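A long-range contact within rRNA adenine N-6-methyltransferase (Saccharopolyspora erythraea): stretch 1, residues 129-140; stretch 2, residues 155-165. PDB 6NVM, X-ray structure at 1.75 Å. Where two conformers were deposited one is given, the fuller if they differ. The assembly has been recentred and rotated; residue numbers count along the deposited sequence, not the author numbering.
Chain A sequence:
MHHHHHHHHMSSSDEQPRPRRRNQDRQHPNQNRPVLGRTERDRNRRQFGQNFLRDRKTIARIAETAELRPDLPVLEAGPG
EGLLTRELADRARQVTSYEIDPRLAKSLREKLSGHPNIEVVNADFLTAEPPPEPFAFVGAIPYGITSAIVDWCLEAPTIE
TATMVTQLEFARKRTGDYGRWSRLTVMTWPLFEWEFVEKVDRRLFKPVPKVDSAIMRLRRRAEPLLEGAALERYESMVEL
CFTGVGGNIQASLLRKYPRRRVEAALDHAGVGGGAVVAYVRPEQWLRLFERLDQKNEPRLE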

# COMPACT_ATOMS: atom_id res chain seq x y z
N GLU A 129 -10.98 -13.98 -1.71
CA GLU A 129 -9.93 -14.54 -0.88
C GLU A 129 -8.59 -14.47 -1.61
O GLU A 129 -8.54 -14.72 -2.82
CB GLU A 129 -10.23 -15.99 -0.52
CG GLU A 129 -11.30 -16.17 0.53
CD GLU A 129 -10.79 -15.89 1.94
OE1 GLU A 129 -9.60 -16.14 2.21
OE2 GLU A 129 -11.59 -15.42 2.78
N PRO A 130 -7.48 -14.15 -0.95
CA PRO A 130 -6.19 -14.21 -1.63
C PRO A 130 -5.80 -15.65 -1.90
O PRO A 130 -6.24 -16.57 -1.18
CB PRO A 130 -5.23 -13.54 -0.63
CG PRO A 130 -5.86 -13.75 0.67
CD PRO A 130 -7.34 -13.67 0.44
N PRO A 131 -4.99 -15.91 -2.92
CA PRO A 131 -4.55 -17.27 -3.17
C PRO A 131 -3.57 -17.73 -2.11
O PRO A 131 -2.84 -16.91 -1.52
CB PRO A 131 -3.87 -17.18 -4.56
CG PRO A 131 -3.48 -15.76 -4.69
CD PRO A 131 -4.51 -14.96 -3.95
N PRO A 132 -3.51 -19.04 -1.83
CA PRO A 132 -2.62 -19.52 -0.76
C PRO A 132 -1.19 -19.76 -1.22
O PRO A 132 -0.52 -20.69 -0.76
CB PRO A 132 -3.30 -20.83 -0.33
CG PRO A 132 -3.89 -21.35 -1.60
CD PRO A 132 -4.32 -20.13 -2.40
N GLU A 133 -0.72 -18.91 -2.12
CA GLU A 133 0.64 -18.96 -2.63
C GLU A 133 1.11 -17.53 -2.86
O GLU A 133 0.28 -16.61 -2.85
CB GLU A 133 0.71 -19.76 -3.94
CG GLU A 133 -0.22 -19.22 -5.03
CD GLU A 133 -0.02 -19.88 -6.38
OE1 GLU A 133 1.14 -20.19 -6.74
OE2 GLU A 133 -1.02 -20.08 -7.09
N PRO A 134 2.40 -17.29 -3.04
CA PRO A 134 2.86 -15.92 -3.31
C PRO A 134 2.17 -15.36 -4.54
O PRO A 134 1.90 -16.07 -5.51
CB PRO A 134 4.37 -16.07 -3.51
CG PRO A 134 4.72 -17.34 -2.82
CD PRO A 134 3.53 -18.24 -2.99
N PHE A 135 1.87 -14.06 -4.50
CA PHE A 135 1.18 -13.41 -5.61
C PHE A 135 1.42 -11.92 -5.52
O PHE A 135 1.93 -11.40 -4.52
CB PHE A 135 -0.32 -13.72 -5.58
CG PHE A 135 -1.08 -12.95 -4.52
CD1 PHE A 135 -1.02 -13.34 -3.20
CD2 PHE A 135 -1.84 -11.84 -4.86
CE1 PHE A 135 -1.70 -12.63 -2.21
CE2 PHE A 135 -2.53 -11.13 -3.88
CZ PHE A 135 -2.46 -11.53 -2.55
N ALA A 136 1.04 -11.22 -6.59
CA ALA A 136 1.08 -9.77 -6.64
C ALA A 136 -0.31 -9.25 -6.95
O ALA A 136 -1.10 -9.89 -7.65
CB ALA A 136 2.07 -9.28 -7.70
N PHE A 137 -0.62 -8.07 -6.41
CA PHE A 137 -1.85 -7.36 -6.71
C PHE A 137 -1.53 -6.13 -7.54
O PHE A 137 -0.57 -5.42 -7.24
CB PHE A 137 -2.59 -6.93 -5.44
CG PHE A 137 -3.74 -6.02 -5.70
CD1 PHE A 137 -4.97 -6.53 -6.09
CD2 PHE A 137 -3.59 -4.65 -5.61
CE1 PHE A 137 -6.04 -5.69 -6.35
CE2 PHE A 137 -4.67 -3.80 -5.87
CZ PHE A 137 -5.89 -4.33 -6.23
N VAL A 138 -2.34 -5.88 -8.56
CA VAL A 138 -2.28 -4.65 -9.35
C VAL A 138 -3.69 -4.11 -9.48
O VAL A 138 -4.63 -4.88 -9.73
CB VAL A 138 -1.66 -4.89 -10.74
CG1 VAL A 138 -1.64 -3.60 -11.55
CG2 VAL A 138 -0.26 -5.44 -10.61
N GLY A 139 -3.87 -2.81 -9.34
CA GLY A 139 -5.21 -2.27 -9.40
C GLY A 139 -5.26 -0.79 -9.68
O GLY A 139 -4.39 -0.02 -9.25
N ALA A 140 -6.29 -0.40 -10.42
CA ALA A 140 -6.72 1.00 -10.54
C ALA A 140 -7.95 1.14 -9.65
O ALA A 140 -8.99 0.54 -9.93
CB ALA A 140 -7.04 1.37 -11.99
N GLU A 155 -3.68 -7.52 4.61
CA GLU A 155 -4.12 -8.71 5.32
C GLU A 155 -3.86 -10.01 4.57
O GLU A 155 -4.07 -11.08 5.14
CB GLU A 155 -5.61 -8.58 5.65
CG GLU A 155 -5.91 -7.45 6.64
CD GLU A 155 -7.25 -7.62 7.35
OE1 GLU A 155 -7.60 -8.77 7.69
OE2 GLU A 155 -7.94 -6.60 7.57
N ALA A 156 -3.39 -9.95 3.33
CA ALA A 156 -3.09 -11.16 2.57
C ALA A 156 -1.70 -11.68 2.94
O ALA A 156 -0.70 -11.07 2.56
CB ALA A 156 -3.16 -10.88 1.07
N PRO A 157 -1.59 -12.79 3.67
CA PRO A 157 -0.28 -13.17 4.22
C PRO A 157 0.75 -13.57 3.18
O PRO A 157 1.95 -13.52 3.49
CB PRO A 157 -0.61 -14.34 5.16
CG PRO A 157 -1.90 -14.88 4.66
CD PRO A 157 -2.66 -13.70 4.12
N THR A 158 0.35 -13.97 1.97
CA THR A 158 1.30 -14.41 0.95
C THR A 158 1.59 -13.35 -0.10
O THR A 158 2.33 -13.63 -1.05
CB THR A 158 0.79 -15.67 0.23
OG1 THR A 158 -0.33 -15.33 -0.59
CG2 THR A 158 0.40 -16.77 1.22
N ILE A 159 1.03 -12.15 0.02
CA ILE A 159 1.27 -11.13 -1.00
C ILE A 159 2.74 -10.76 -1.01
O ILE A 159 3.42 -10.76 0.03
CB ILE A 159 0.39 -9.89 -0.76
CG1 ILE A 159 0.37 -9.00 -1.99
CG2 ILE A 159 0.87 -9.09 0.45
CD1 ILE A 159 -0.72 -7.94 -1.98
N GLU A 160 3.27 -10.48 -2.20
CA GLU A 160 4.61 -9.94 -2.36
C GLU A 160 4.57 -8.43 -2.56
O GLU A 160 5.15 -7.69 -1.76
CB GLU A 160 5.34 -10.59 -3.54
CG GLU A 160 5.76 -12.01 -3.29
CD GLU A 160 6.83 -12.48 -4.27
OE1 GLU A 160 7.15 -11.74 -5.22
OE2 GLU A 160 7.35 -13.60 -4.08
N THR A 161 3.90 -7.97 -3.61
CA THR A 161 3.79 -6.56 -3.91
C THR A 161 2.35 -6.22 -4.26
O THR A 161 1.59 -7.06 -4.74
CB THR A 161 4.68 -6.13 -5.07
OG1 THR A 161 4.20 -6.73 -6.28
CG2 THR A 161 6.11 -6.55 -4.82
N ALA A 162 1.99 -4.96 -4.01
CA ALA A 162 0.71 -4.41 -4.41
C ALA A 162 1.00 -3.09 -5.10
O ALA A 162 1.59 -2.19 -4.49
CB ALA A 162 -0.24 -4.21 -3.22
N THR A 163 0.61 -2.98 -6.36
CA THR A 163 0.84 -1.79 -7.17
C THR A 163 -0.52 -1.19 -7.48
O THR A 163 -1.38 -1.87 -8.05
CB THR A 163 1.60 -2.14 -8.45
OG1 THR A 163 2.85 -2.75 -8.10
CG2 THR A 163 1.87 -0.90 -9.29
N MET A 164 -0.71 0.08 -7.12
CA MET A 164 -2.02 0.69 -7.16
C MET A 164 -1.95 2.08 -7.76
O MET A 164 -1.02 2.84 -7.48
CB MET A 164 -2.63 0.78 -5.76
CG MET A 164 -3.03 -0.56 -5.18
SD MET A 164 -3.38 -0.46 -3.42
CE MET A 164 -1.73 -0.31 -2.75
N VAL A 165 -2.93 2.39 -8.60
CA VAL A 165 -3.17 3.75 -9.07
C VAL A 165 -4.26 4.32 -8.17
O VAL A 165 -5.38 3.78 -8.11
CB VAL A 165 -3.60 3.78 -10.54
CG1 VAL A 165 -3.88 5.21 -10.99
CG2 VAL A 165 -2.55 3.13 -11.41
O HOH W 1 2.24 -5.41 -7.78

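The shortest polar link between the two stretches lies just ahead of the sheet: the hydroxyl of Thr-158, OG1, donates to Glu-133 O at 2.7 Å. Thr-158 sits inside the type I turn that runs from Ala-156 to Ile-159, with chi1 in the p well and its CB directed toward the opposing loop. A short polar side chain thus ties a turn to a proline-rich segment whose prolines have no amide hydrogens to offer. One step on, the Pro-134 CA to Thr-158 O distance is 3.3 Å, a nearly straight CA-H...O contact.

From there the backbones take over. Strands 135-140 and 159-165 run parallel, their axes only 5° apart, and the hydrogen bonds follow the parallel rule: Phe-137 and Gly-139 use both N and O, each group reaching a different residue of the neighbour, while Phe-135 joins through its O. Phe-135 O accepts from Glu-160 N at 2.8 Å. Phe-137 N then donates to Thr-161 O at 2.9 Å, while Phe-137 O receives Thr-163 N at 2.8 Å. Gly-139 repeats the pattern, its N reaching Thr-163 O at 3.0 Å and its O accepting from Val-165 N at 2.9 Å. The register slips near the start: Phe-135 pairs with Ile-159 and Phe-137 with Ala-162, so the second strand spends one residue more than the first over this step; Glu-160 lies in that step, and its phi/psi of -99/-60 departs from the extended values around it.

One water reinforces the ladder. It donates to Phe-137 O at 2.9 Å and hydrogen-bonds Thr-161 OG1 at 2.8 Å and Thr-163 OG1 at 2.7 Å, joining two threonines on the same face of the sheet to a carbonyl of the adjacent strand.

The other face, bearing Phe-135, Phe-137, Ile-159, Ala-162 and Met-164, is apolar. The Phe-135 ring turns back over the second stretch: Ile-159 CG1 lies 4.2 Å from the ring centroid, over one face, in a CH-pi contact, and Ala-156 CB meets the ring edge at 3.7 Å from Phe-135 CZ. Pro-130 CB adds to this patch, 3.8 Å from Ala-156 CB. The Phe-137 ring, with chi1 t, presents its edge to Met-164, where Phe-137 CE2 and Met-164 CG are 3.7 Å apart. Gly-139 makes room for that ring; an ideal CB on it would fall 2.6 Å from Phe-137 CZ. The design rule is complementary: backbone bonds set the register, and a missing side chain gives a large aromatic its place.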